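Local coordinates for protein SAM-dependent methyltransferase (Pyrococcus horikoshii, PDB 1WZN) that probably transfers the methyl group of S-adenosylmethionine to an unspecified acceptor, and binds the product S-adenosyl-L-homocysteine, at residues D96-I100 and K126-V131; I116-E121 and D205-Y210; F223-Y229 and W244-K250. One frame throughout, in Å; residues are numbered along the deposited sequence.

Interaction 1 (D96-I100 and K126-V131); sequences DVLEI and KLFSKV. With SAH (S-adenosyl-L-homocysteine), chain F.
L98, I100 and K130 bury the most surface where the loop 96-100 lies against the helical segment 126-131. The loop is compact. V97 and L98 form a short 3-10 segment (phi/psi -61/-27 and -75/-6), closed by E99 N to D96 O at 3.0 Å. D96 starts it with an Asx turn: its side chain (chi1 t) accepts from the backbone, L98 N to D96 OD1 at 2.9 Å. The nearest CA pairs are L98 with L127 at 5.5 Å and I100 with K130 at 6.7 Å. L98 (m, t) sets CD2 3.9 Å from L127 CB. Beside it, V97 CG2 meets L127 CD1 at 4.0 Å, with L127 in the t, p rotamer. I100 (p, t) lays CG1 3.6 Å from K130 CB. K130 curls back with chi1 and chi2 both m, and its NZ donates to I100 O at 3.0 Å. K126 is fully extended, and its CE passes 3.2 Å from L98 O. The loop thus shows apolar side chains and carbonyls to the helix and turns its other side to the ligand. There SAH N6 donates to D96 OD1 at 2.9 Å, and V97 N donates to SAH N1 at 3.0 Å. Reading the adenine edge with an acidic side chain and the next backbone N is characteristic of class I methyltransferases with a Rossmann-like fold. The loop follows strand 91-94. Loop and helix both pack on the central sheet: V97, I100 and V131 touch L48 of strand 44-48, and V97 and L127 touch M111 of strand 106-111.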
loop_
_atom_site.group_PDB
_atom_site.type_symbol
_atom_site.label_atom_id
_atom_site.label_comp_id
_atom_site.label_asym_id
_atom_site.label_seq_id
_atom_site.Cartn_x
_atom_site.Cartn_y
_atom_site.Cartn_z
ATOM N N ASP A 96 14.925 -13.101 37.755
ATOM C CA ASP A 96 13.806 -12.341 37.210
ATOM C C ASP A 96 13.929 -10.908 37.736
ATOM O O ASP A 96 14.122 -10.702 38.943
ATOM C CB ASP A 96 12.501 -12.969 37.714
ATOM C CG ASP A 96 11.265 -12.407 37.037
ATOM O OD1 ASP A 96 11.271 -11.231 36.621
ATOM O OD2 ASP A 96 10.268 -13.152 36.944
ATOM N N VAL A 97 13.829 -9.921 36.848
ATOM C CA VAL A 97 13.924 -8.526 37.268
ATOM C C VAL A 97 12.814 -8.154 38.251
ATOM O O VAL A 97 12.984 -7.244 39.065
ATOM C CB VAL A 97 13.843 -7.532 36.070
ATOM C CG1 VAL A 97 15.027 -7.733 35.134
ATOM C CG2 VAL A 97 12.526 -7.700 35.323
ATOM N N LEU A 98 11.682 -8.852 38.181
ATOM C CA LEU A 98 10.567 -8.556 39.077
ATOM C C LEU A 98 10.806 -9.065 40.490
ATOM O O LEU A 98 10.015 -8.800 41.397
ATOM C CB LEU A 98 9.270 -9.158 38.533
ATOM C CG LEU A 98 8.833 -8.655 37.156
ATOM C CD1 LEU A 98 7.552 -9.361 36.738
ATOM C CD2 LEU A 98 8.623 -7.146 37.193
ATOM N N GLU A 99 11.898 -9.793 40.678
ATOM C CA GLU A 99 12.216 -10.349 41.984
ATOM C C GLU A 99 13.499 -9.804 42.595
ATOM O O GLU A 99 14.003 -10.364 43.569
ATOM C CB GLU A 99 12.307 -11.874 41.885
ATOM C CG GLU A 99 10.971 -12.566 41.655
ATOM C CD GLU A 99 11.128 -14.022 41.244
ATOM O OE1 GLU A 99 12.136 -14.650 41.631
ATOM O OE2 GLU A 99 10.233 -14.544 40.543
ATOM N N ILE A 100 14.042 -8.727 42.036
ATOM C CA ILE A 100 15.267 -8.182 42.605
ATOM C C ILE A 100 14.973 -7.680 44.013
ATOM O O ILE A 100 13.839 -7.304 44.323
ATOM C CB ILE A 100 15.854 -7.023 41.763
ATOM C CG1 ILE A 100 14.852 -5.866 41.664
ATOM C CG2 ILE A 100 16.254 -7.540 40.382
ATOM C CD1 ILE A 100 15.412 -4.641 40.947
ATOM N N LYS A 126 5.360 -2.941 39.319
ATOM C CA LYS A 126 6.160 -3.719 40.259
ATOM C C LYS A 126 7.640 -3.507 39.964
ATOM O O LYS A 126 8.454 -3.376 40.878
ATOM C CB LYS A 126 5.825 -5.208 40.151
ATOM C CG LYS A 126 6.627 -6.081 41.113
ATOM C CD LYS A 126 6.212 -7.545 41.039
ATOM C CE LYS A 126 6.926 -8.368 42.103
ATOM N NZ LYS A 126 6.538 -9.812 42.062
ATOM N N LEU A 127 7.980 -3.490 38.680
ATOM C CA LEU A 127 9.363 -3.279 38.257
ATOM C C LEU A 127 9.876 -1.912 38.703
ATOM O O LEU A 127 10.947 -1.809 39.300
ATOM C CB LEU A 127 9.478 -3.381 36.729
ATOM C CG LEU A 127 10.857 -3.045 36.136
ATOM C CD1 LEU A 127 11.902 -4.018 36.673
ATOM C CD2 LEU A 127 10.794 -3.118 34.614
ATOM N N PHE A 128 9.119 -0.863 38.396
ATOM C CA PHE A 128 9.515 0.490 38.760
ATOM C C PHE A 128 9.675 0.618 40.271
ATOM O O PHE A 128 10.559 1.326 40.751
ATOM C CB PHE A 128 8.486 1.521 38.273
ATOM C CG PHE A 128 8.419 1.673 36.771
ATOM C CD1 PHE A 128 9.468 1.265 35.956
ATOM C CD2 PHE A 128 7.309 2.266 36.177
ATOM C CE1 PHE A 128 9.414 1.446 34.571
ATOM C CE2 PHE A 128 7.247 2.451 34.800
ATOM C CZ PHE A 128 8.300 2.040 33.995
ATOM N N SER A 129 8.807 -0.059 41.015
ATOM C CA SER A 129 8.871 -0.017 42.472
ATOM C C SER A 129 10.176 -0.654 42.961
ATOM O O SER A 129 10.844 -0.114 43.848
ATOM C CB SER A 129 7.679 -0.758 43.076
ATOM O OG SER A 129 7.653 -0.583 44.482
ATOM N N LYS A 130 10.533 -1.799 42.385
ATOM C CA LYS A 130 11.762 -2.495 42.763
ATOM C C LYS A 130 13.000 -1.695 42.355
ATOM O O LYS A 130 14.014 -1.708 43.057
ATOM C CB LYS A 130 11.822 -3.886 42.119
ATOM C CG LYS A 130 10.647 -4.793 42.446
ATOM C CD LYS A 130 10.629 -5.180 43.911
ATOM C CE LYS A 130 10.264 -6.646 44.093
ATOM N NZ LYS A 130 10.946 -7.237 45.275
ATOM N N VAL A 131 12.917 -1.009 41.219
ATOM C CA VAL A 131 14.028 -0.197 40.731
ATOM C C VAL A 131 14.257 0.977 41.683
ATOM O O VAL A 131 15.396 1.280 42.050
ATOM C CB VAL A 131 13.751 0.342 39.297
ATOM C CG1 VAL A 131 14.759 1.421 38.939
ATOM C CG2 VAL A 131 13.839 -0.809 38.289
HETATM N N SAH F . 19.553 -5.364 27.295
HETATM C CA SAH F . 20.019 -6.282 26.170
HETATM C CB SAH F . 19.050 -7.344 25.727
HETATM C CG SAH F . 17.694 -6.982 25.143
HETATM S SD SAH F . 16.828 -8.588 24.837
HETATM C C SAH F . 20.431 -5.325 24.963
HETATM O O SAH F . 20.327 -4.090 25.085
HETATM O OXT SAH F . 20.876 -5.920 23.903
HETATM C "C5'" SAH F . 15.633 -8.688 26.113
HETATM C "C4'" SAH F . 16.213 -9.468 27.393
HETATM O "O4'" SAH F . 15.096 -9.474 28.289
HETATM C "C3'" SAH F . 16.540 -10.929 27.188
HETATM O "O3'" SAH F . 17.923 -11.173 27.447
HETATM C "C2'" SAH F . 15.543 -11.661 28.178
HETATM O "O2'" SAH F . 16.086 -12.864 28.706
HETATM C "C1'" SAH F . 15.280 -10.586 29.217
HETATM N N9 SAH F . 14.175 -10.697 29.972
HETATM C C8 SAH F . 12.822 -10.761 29.666
HETATM N N7 SAH F . 12.028 -10.863 30.680
HETATM C C5 SAH F . 12.898 -10.873 31.806
HETATM C C6 SAH F . 12.624 -10.962 33.211
HETATM N N6 SAH F . 11.390 -11.062 33.725
HETATM N N1 SAH F . 13.741 -10.938 34.021
HETATM C C2 SAH F . 15.013 -10.839 33.538
HETATM N N3 SAH F . 15.314 -10.750 32.194
HETATM C C4 SAH F . 14.214 -10.774 31.392
#

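Interaction 2 (I116-E121 and D205-Y210). With MG (magnesium ion), chain E.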
loop_
_atom_site.group_PDB
_atom_site.type_symbol
_atom_site.label_atom_id
_atom_site.label_comp_id
_atom_site.label_asym_id
_atom_site.label_seq_id
_atom_site.Cartn_x
_atom_site.Cartn_y
_atom_site.Cartn_z
ATOM N N ILE A 116 10.852 -3.069 28.484
ATOM C CA ILE A 116 9.667 -2.835 29.309
ATOM C C ILE A 116 8.429 -3.409 28.636
ATOM O O ILE A 116 7.423 -3.664 29.298
ATOM C CB ILE A 116 9.388 -1.334 29.603
ATOM C CG1 ILE A 116 9.223 -0.554 28.302
ATOM C CG2 ILE A 116 10.486 -0.761 30.484
ATOM C CD1 ILE A 116 8.753 0.874 28.521
ATOM N N MET A 117 8.506 -3.629 27.324
ATOM C CA MET A 117 7.367 -4.163 26.580
ATOM C C MET A 117 6.991 -5.590 26.969
ATOM O O MET A 117 5.891 -6.048 26.665
ATOM C CB MET A 117 7.634 -4.086 25.073
ATOM C CG MET A 117 7.660 -2.661 24.538
ATOM S SD MET A 117 7.921 -2.554 22.754
ATOM C CE MET A 117 6.318 -3.086 22.136
ATOM N N TYR A 118 7.895 -6.298 27.642
ATOM C CA TYR A 118 7.596 -7.661 28.066
ATOM C C TYR A 118 6.679 -7.674 29.283
ATOM O O TYR A 118 6.140 -8.717 29.644
ATOM C CB TYR A 118 8.887 -8.424 28.402
ATOM C CG TYR A 118 9.551 -9.047 27.200
ATOM C CD1 TYR A 118 9.116 -10.274 26.696
ATOM C CD2 TYR A 118 10.561 -8.377 26.518
ATOM C CE1 TYR A 118 9.672 -10.810 25.533
ATOM C CE2 TYR A 118 11.117 -8.901 25.354
ATOM C CZ TYR A 118 10.665 -10.115 24.868
ATOM O OH TYR A 118 11.194 -10.615 23.698
ATOM N N PHE A 119 6.479 -6.509 29.897
ATOM C CA PHE A 119 5.668 -6.421 31.110
ATOM C C PHE A 119 4.348 -5.680 30.961
ATOM O O PHE A 119 4.309 -4.609 30.354
ATOM C CB PHE A 119 6.500 -5.743 32.201
ATOM C CG PHE A 119 7.845 -6.370 32.397
ATOM C CD1 PHE A 119 7.964 -7.592 33.040
ATOM C CD2 PHE A 119 8.991 -5.763 31.888
ATOM C CE1 PHE A 119 9.211 -8.208 33.176
ATOM C CE2 PHE A 119 10.241 -6.371 32.017
ATOM C CZ PHE A 119 10.349 -7.593 32.661
ATOM N N ASP A 120 3.272 -6.244 31.514
ATOM C CA ASP A 120 1.976 -5.571 31.446
ATOM C C ASP A 120 1.964 -4.469 32.502
ATOM O O ASP A 120 2.946 -4.303 33.229
ATOM C CB ASP A 120 0.791 -6.543 31.649
ATOM C CG ASP A 120 0.852 -7.327 32.961
ATOM O OD1 ASP A 120 1.442 -6.858 33.961
ATOM O OD2 ASP A 120 0.267 -8.431 32.990
ATOM N N GLU A 121 0.869 -3.722 32.592
ATOM C CA GLU A 121 0.797 -2.613 33.539
ATOM C C GLU A 121 1.160 -2.966 34.980
ATOM O O GLU A 121 1.966 -2.275 35.605
ATOM C CB GLU A 121 -0.595 -1.971 33.515
ATOM C CG GLU A 121 -0.647 -0.640 34.245
ATOM C CD GLU A 121 -2.027 -0.007 34.236
ATOM O OE1 GLU A 121 -2.953 -0.575 34.853
ATOM O OE2 GLU A 121 -2.185 1.059 33.609
ATOM N N ASP A 205 6.593 -13.889 20.863
ATOM C CA ASP A 205 6.432 -13.288 22.181
ATOM C C ASP A 205 5.283 -12.302 22.246
ATOM O O ASP A 205 5.032 -11.568 21.294
ATOM C CB ASP A 205 7.699 -12.543 22.594
ATOM C CG ASP A 205 8.913 -13.439 22.661
ATOM O OD1 ASP A 205 8.781 -14.587 23.132
ATOM O OD2 ASP A 205 9.998 -12.979 22.255
ATOM N N GLU A 206 4.604 -12.280 23.385
ATOM C CA GLU A 206 3.508 -11.349 23.590
ATOM C C GLU A 206 4.111 -10.089 24.197
ATOM O O GLU A 206 4.750 -10.147 25.251
ATOM C CB GLU A 206 2.474 -11.930 24.553
ATOM C CG GLU A 206 1.311 -10.982 24.807
ATOM C CD GLU A 206 0.313 -11.527 25.809
ATOM O OE1 GLU A 206 0.656 -11.614 27.006
ATOM O OE2 GLU A 206 -0.816 -11.868 25.396
ATOM N N LEU A 207 3.922 -8.956 23.535
ATOM C CA LEU A 207 4.469 -7.700 24.028
ATOM C C LEU A 207 3.363 -6.713 24.355
ATOM O O LEU A 207 2.233 -6.855 23.888
ATOM C CB LEU A 207 5.423 -7.098 22.992
ATOM C CG LEU A 207 6.614 -7.997 22.644
ATOM C CD1 LEU A 207 7.448 -7.340 21.559
ATOM C CD2 LEU A 207 7.456 -8.250 23.892
ATOM N N ASN A 208 3.705 -5.708 25.151
ATOM C CA ASN A 208 2.756 -4.690 25.581
ATOM C C ASN A 208 3.088 -3.343 24.956
ATOM O O ASN A 208 4.252 -2.944 24.904
ATOM C CB ASN A 208 2.795 -4.597 27.104
ATOM C CG ASN A 208 2.369 -5.888 27.768
ATOM O OD1 ASN A 208 1.180 -6.129 27.971
ATOM N ND2 ASN A 208 3.338 -6.739 28.087
ATOM N N ILE A 209 2.058 -2.649 24.486
ATOM C CA ILE A 209 2.219 -1.351 23.840
ATOM C C ILE A 209 1.952 -0.198 24.805
ATOM O O ILE A 209 0.888 -0.130 25.426
ATOM C CB ILE A 209 1.250 -1.218 22.649
ATOM C CG1 ILE A 209 1.436 -2.402 21.698
ATOM C CG2 ILE A 209 1.495 0.104 21.925
ATOM C CD1 ILE A 209 0.371 -2.489 20.609
ATOM N N TYR A 210 2.920 0.711 24.902
ATOM C CA TYR A 210 2.831 1.868 25.787
ATOM C C TYR A 210 3.203 3.153 25.058
ATOM O O TYR A 210 4.053 3.141 24.168
ATOM C CB TYR A 210 3.806 1.719 26.957
ATOM C CG TYR A 210 3.522 0.588 27.913
ATOM C CD1 TYR A 210 2.485 0.674 28.838
ATOM C CD2 TYR A 210 4.322 -0.554 27.923
ATOM C CE1 TYR A 210 2.255 -0.344 29.757
ATOM C CE2 TYR A 210 4.100 -1.580 28.832
ATOM C CZ TYR A 210 3.063 -1.466 29.748
ATOM O OH TYR A 210 2.836 -2.484 30.640
HETATM MG MG MG E . -0.791 -9.461 34.848
HETATM O O HOH W 1 4.887 -10.594 28.060
HETATM O O HOH W 2 0.760 -8.664 35.816
HETATM O O HOH W 3 -2.214 -7.961 35.213
#
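One carbonyl does double duty here. M117 O accepts from N208 N at 2.7 Å and from N208 ND2 at 3.0 Å, so N208 holds the end of the 3-10 segment that closes at Y118. N208 OD1 is satisfied by K182, but N208 O is buried with no partner. Water 1 donates to Y118 O and to E206 O, each at 2.8 Å. Y210 OH donates to F119 O at 2.6 Å, though the hydroxyl position is less sure. Y118 OH lies 3.0 Å from D205 OD2 and is hydrogen-bonded to Y5; D205 OD1 accepts from Y2 N. L207 CD2 sits over the Y118 ring, 3.7 Å from its centroid (CH-pi). D120 N-caps helix 121-134: OD1 accepts from D123 N and from water 2 at 2.7 Å, one of two waters on the magnesium that OD2 binds at 2.4 Å. E121 OE1 forms a salt bridge with R216 of the second subunit. Hydrogen bonds to loop carbonyls tie the last antiparallel strand to the SAH-pocket loop, and M117, L207 and the Y118 ring add apolar contact.

Interaction 3 (F223-Y229 and W244-K250)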
loop_
_atom_site.group_PDB
_atom_site.type_symbol
_atom_site.label_atom_id
_atom_site.label_comp_id
_atom_site.label_asym_id
_atom_site.label_seq_id
_atom_site.Cartn_x
_atom_site.Cartn_y
_atom_site.Cartn_z
ATOM N N PHE A 223 9.344 7.653 41.219
ATOM C CA PHE A 223 10.525 8.509 41.181
ATOM C C PHE A 223 10.079 9.942 41.420
ATOM O O PHE A 223 8.989 10.331 40.997
ATOM C CB PHE A 223 11.202 8.408 39.815
ATOM C CG PHE A 223 11.576 7.009 39.436
ATOM C CD1 PHE A 223 12.775 6.454 39.873
ATOM C CD2 PHE A 223 10.712 6.229 38.670
ATOM C CE1 PHE A 223 13.109 5.142 39.554
ATOM C CE2 PHE A 223 11.037 4.908 38.345
ATOM C CZ PHE A 223 12.238 4.366 38.789
ATOM N N GLU A 224 10.914 10.732 42.085
ATOM C CA GLU A 224 10.549 12.116 42.347
ATOM C C GLU A 224 10.307 12.870 41.052
ATOM O O GLU A 224 9.355 13.642 40.939
ATOM C CB GLU A 224 11.636 12.840 43.129
ATOM C CG GLU A 224 11.204 14.244 43.517
ATOM C CD GLU A 224 12.258 14.989 44.288
ATOM O OE1 GLU A 224 13.364 15.184 43.741
ATOM O OE2 GLU A 224 11.977 15.382 45.440
ATOM N N LYS A 225 11.183 12.652 40.079
ATOM C CA LYS A 225 11.049 13.314 38.794
ATOM C C LYS A 225 11.272 12.339 37.652
ATOM O O LYS A 225 12.143 11.469 37.720
ATOM C CB LYS A 225 12.041 14.471 38.682
ATOM C CG LYS A 225 11.884 15.265 37.399
ATOM C CD LYS A 225 12.618 16.587 37.452
ATOM C CE LYS A 225 12.273 17.426 36.233
ATOM N NZ LYS A 225 10.797 17.593 36.093
ATOM N N VAL A 226 10.473 12.489 36.602
ATOM C CA VAL A 226 10.588 11.626 35.435
ATOM C C VAL A 226 10.713 12.499 34.203
ATOM O O VAL A 226 10.029 13.518 34.076
ATOM C CB VAL A 226 9.352 10.713 35.275
ATOM C CG1 VAL A 226 9.448 9.929 33.972
ATOM C CG2 VAL A 226 9.259 9.751 36.439
ATOM N N LYS A 227 11.610 12.115 33.307
ATOM C CA LYS A 227 11.804 12.858 32.081
ATOM C C LYS A 227 11.618 11.921 30.900
ATOM O O LYS A 227 11.857 10.718 31.005
ATOM C CB LYS A 227 13.201 13.475 32.053
ATOM C CG LYS A 227 13.417 14.512 33.149
ATOM C CD LYS A 227 14.777 15.162 33.034
ATOM C CE LYS A 227 14.858 16.418 33.887
ATOM N NZ LYS A 227 13.614 17.242 33.804
ATOM N N ILE A 228 11.156 12.478 29.788
ATOM C CA ILE A 228 10.961 11.707 28.569
ATOM C C ILE A 228 11.822 12.378 27.516
ATOM O O ILE A 228 11.647 13.564 27.231
ATOM C CB ILE A 228 9.483 11.735 28.106
ATOM C CG1 ILE A 228 8.581 11.184 29.209
ATOM C CG2 ILE A 228 9.316 10.901 26.834
ATOM C CD1 ILE A 228 7.099 11.242 28.877
ATOM N N TYR A 229 12.771 11.631 26.961
ATOM C CA TYR A 229 13.659 12.164 25.934
ATOM C C TYR A 229 13.489 11.343 24.669
ATOM O O TYR A 229 12.887 10.271 24.692
ATOM C CB TYR A 229 15.132 12.079 26.368
ATOM C CG TYR A 229 15.503 12.880 27.598
ATOM C CD1 TYR A 229 15.040 14.184 27.776
ATOM C CD2 TYR A 229 16.358 12.347 28.564
ATOM C CE1 TYR A 229 15.420 14.938 28.884
ATOM C CE2 TYR A 229 16.748 13.090 29.678
ATOM C CZ TYR A 229 16.276 14.385 29.832
ATOM O OH TYR A 229 16.655 15.121 30.930
ATOM N N TRP A 244 13.156 7.582 25.618
ATOM C CA TRP A 244 13.916 7.242 26.806
ATOM C C TRP A 244 13.182 7.813 27.999
ATOM O O TRP A 244 12.813 8.987 27.999
ATOM C CB TRP A 244 15.313 7.855 26.768
ATOM C CG TRP A 244 16.171 7.326 25.687
ATOM C CD1 TRP A 244 16.168 7.705 24.375
ATOM C CD2 TRP A 244 17.156 6.303 25.811
ATOM N NE1 TRP A 244 17.099 6.976 23.673
ATOM C CE2 TRP A 244 17.720 6.107 24.530
ATOM C CE3 TRP A 244 17.620 5.526 26.880
ATOM C CZ2 TRP A 244 18.726 5.167 24.289
ATOM C CZ3 TRP A 244 18.621 4.588 26.639
ATOM C CH2 TRP A 244 19.161 4.420 25.353
ATOM N N ILE A 245 12.946 6.974 28.999
ATOM C CA ILE A 245 12.310 7.421 30.222
ATOM C C ILE A 245 13.434 7.458 31.252
ATOM O O ILE A 245 14.182 6.491 31.398
ATOM C CB ILE A 245 11.217 6.446 30.701
ATOM C CG1 ILE A 245 10.040 6.456 29.718
ATOM C CG2 ILE A 245 10.743 6.841 32.093
ATOM C CD1 ILE A 245 9.337 7.792 29.603
ATOM N N VAL A 246 13.570 8.587 31.933
ATOM C CA VAL A 246 14.598 8.741 32.947
ATOM C C VAL A 246 13.927 9.059 34.272
ATOM O O VAL A 246 13.227 10.066 34.401
ATOM C CB VAL A 246 15.579 9.877 32.585
ATOM C CG1 VAL A 246 16.581 10.090 33.724
ATOM C CG2 VAL A 246 16.299 9.541 31.287
ATOM N N GLY A 247 14.116 8.175 35.242
ATOM C CA GLY A 247 13.535 8.383 36.554
ATOM C C GLY A 247 14.632 8.806 37.509
ATOM O O GLY A 247 15.671 8.146 37.589
ATOM N N ILE A 248 14.410 9.901 38.232
ATOM C CA ILE A 248 15.407 10.403 39.176
ATOM C C ILE A 248 14.903 10.234 40.609
ATOM O O ILE A 248 13.847 10.758 40.980
ATOM C CB ILE A 248 15.705 11.894 38.928
ATOM C CG1 ILE A 248 16.006 12.119 37.446
ATOM C CG2 ILE A 248 16.894 12.336 39.781
ATOM C CD1 ILE A 248 15.961 13.571 37.021
ATOM N N ALA A 249 15.658 9.494 41.412
ATOM C CA ALA A 249 15.277 9.259 42.797
ATOM C C ALA A 249 15.479 10.520 43.637
ATOM O O ALA A 249 16.401 11.295 43.386
ATOM C CB ALA A 249 16.094 8.109 43.368
ATOM N N LYS A 250 14.609 10.724 44.623
ATOM C CA LYS A 250 14.708 11.883 45.513
ATOM C C LYS A 250 16.075 11.881 46.188
ATOM O O LYS A 250 16.586 10.823 46.550
ATOM C CB LYS A 250 13.625 11.820 46.596
ATOM C CG LYS A 250 12.217 12.123 46.117
ATOM C CD LYS A 250 11.197 12.056 47.255
ATOM C CE LYS A 250 10.843 10.619 47.615
ATOM N NZ LYS A 250 10.178 9.915 46.475
HETATM O O HOH W 4 12.357 9.309 44.513
#
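F223 lays one face of its ring over G247 CA, 4.1 Å from the ring centroid, a CH-pi contact. A side chain at G247 would collide with that ring. The two strands form a beta hairpin, the antiparallel end of the seven-stranded sheet of a Rossmann-like methyltransferase, in strand order 3-2-1-4-5-7-6. Their axes approach to 4.7 Å at 161°. K225-I248, K227-V246 and Y229-W244 are hydrogen-bonded pairs. K227 N to V246 O and Y229 N to W244 O both measure 2.8 Å. V226-G247 and I228-I245 are non-hydrogen-bonded pairs. A classic beta bulge marks the start of the first strand, where E224 and K225 both face I248. There K225 N to I248 O is stretched to a weak 3.4 Å, although I248 N to K225 O is 2.8 Å. On the face with V226 and I228, I245 reaches both: its CG2 is 3.8 Å from V226 CG1 and its CD1 3.5 Å from I228 CG1. This face is covered by helix 212-219. On the other face, Y229 CD2 packs 3.9 Å from V246 CG2, against helix 23-36, and Y229 OH is hydrogen-bonded to D37. I245 and G247 bond through their backbones to strand 139-146, so strand 242-248 is paired on both edges; strand 225-230 is the outermost within the chain. Beside the bulge, water 4 accepts from K250 N at 2.7 Å and from K250 NZ at 3.0 Å.

All three contacts mix buried and exposed residues, but differ in kind. Interaction 3 is strand pairing at one edge of the central sheet, built on backbone bonds. Interaction 1 is a loop against a helix, chiefly apolar, with a single hydrogen bond, from K130 to the I100 carbonyl. Interaction 2 joins the central domain to the antiparallel sheet through side-chain and backbone donors meeting loop carbonyls and one bridging water; D120 on the loop side holds the magnesium. Helix 121-134 is shared by interactions 1 and 2. F119 of interaction 2 packs on V97, L98 and L127 of interaction 1. F223 of interaction 3 reaches V131 of the same helix. Interactions 2 and 3 do not touch.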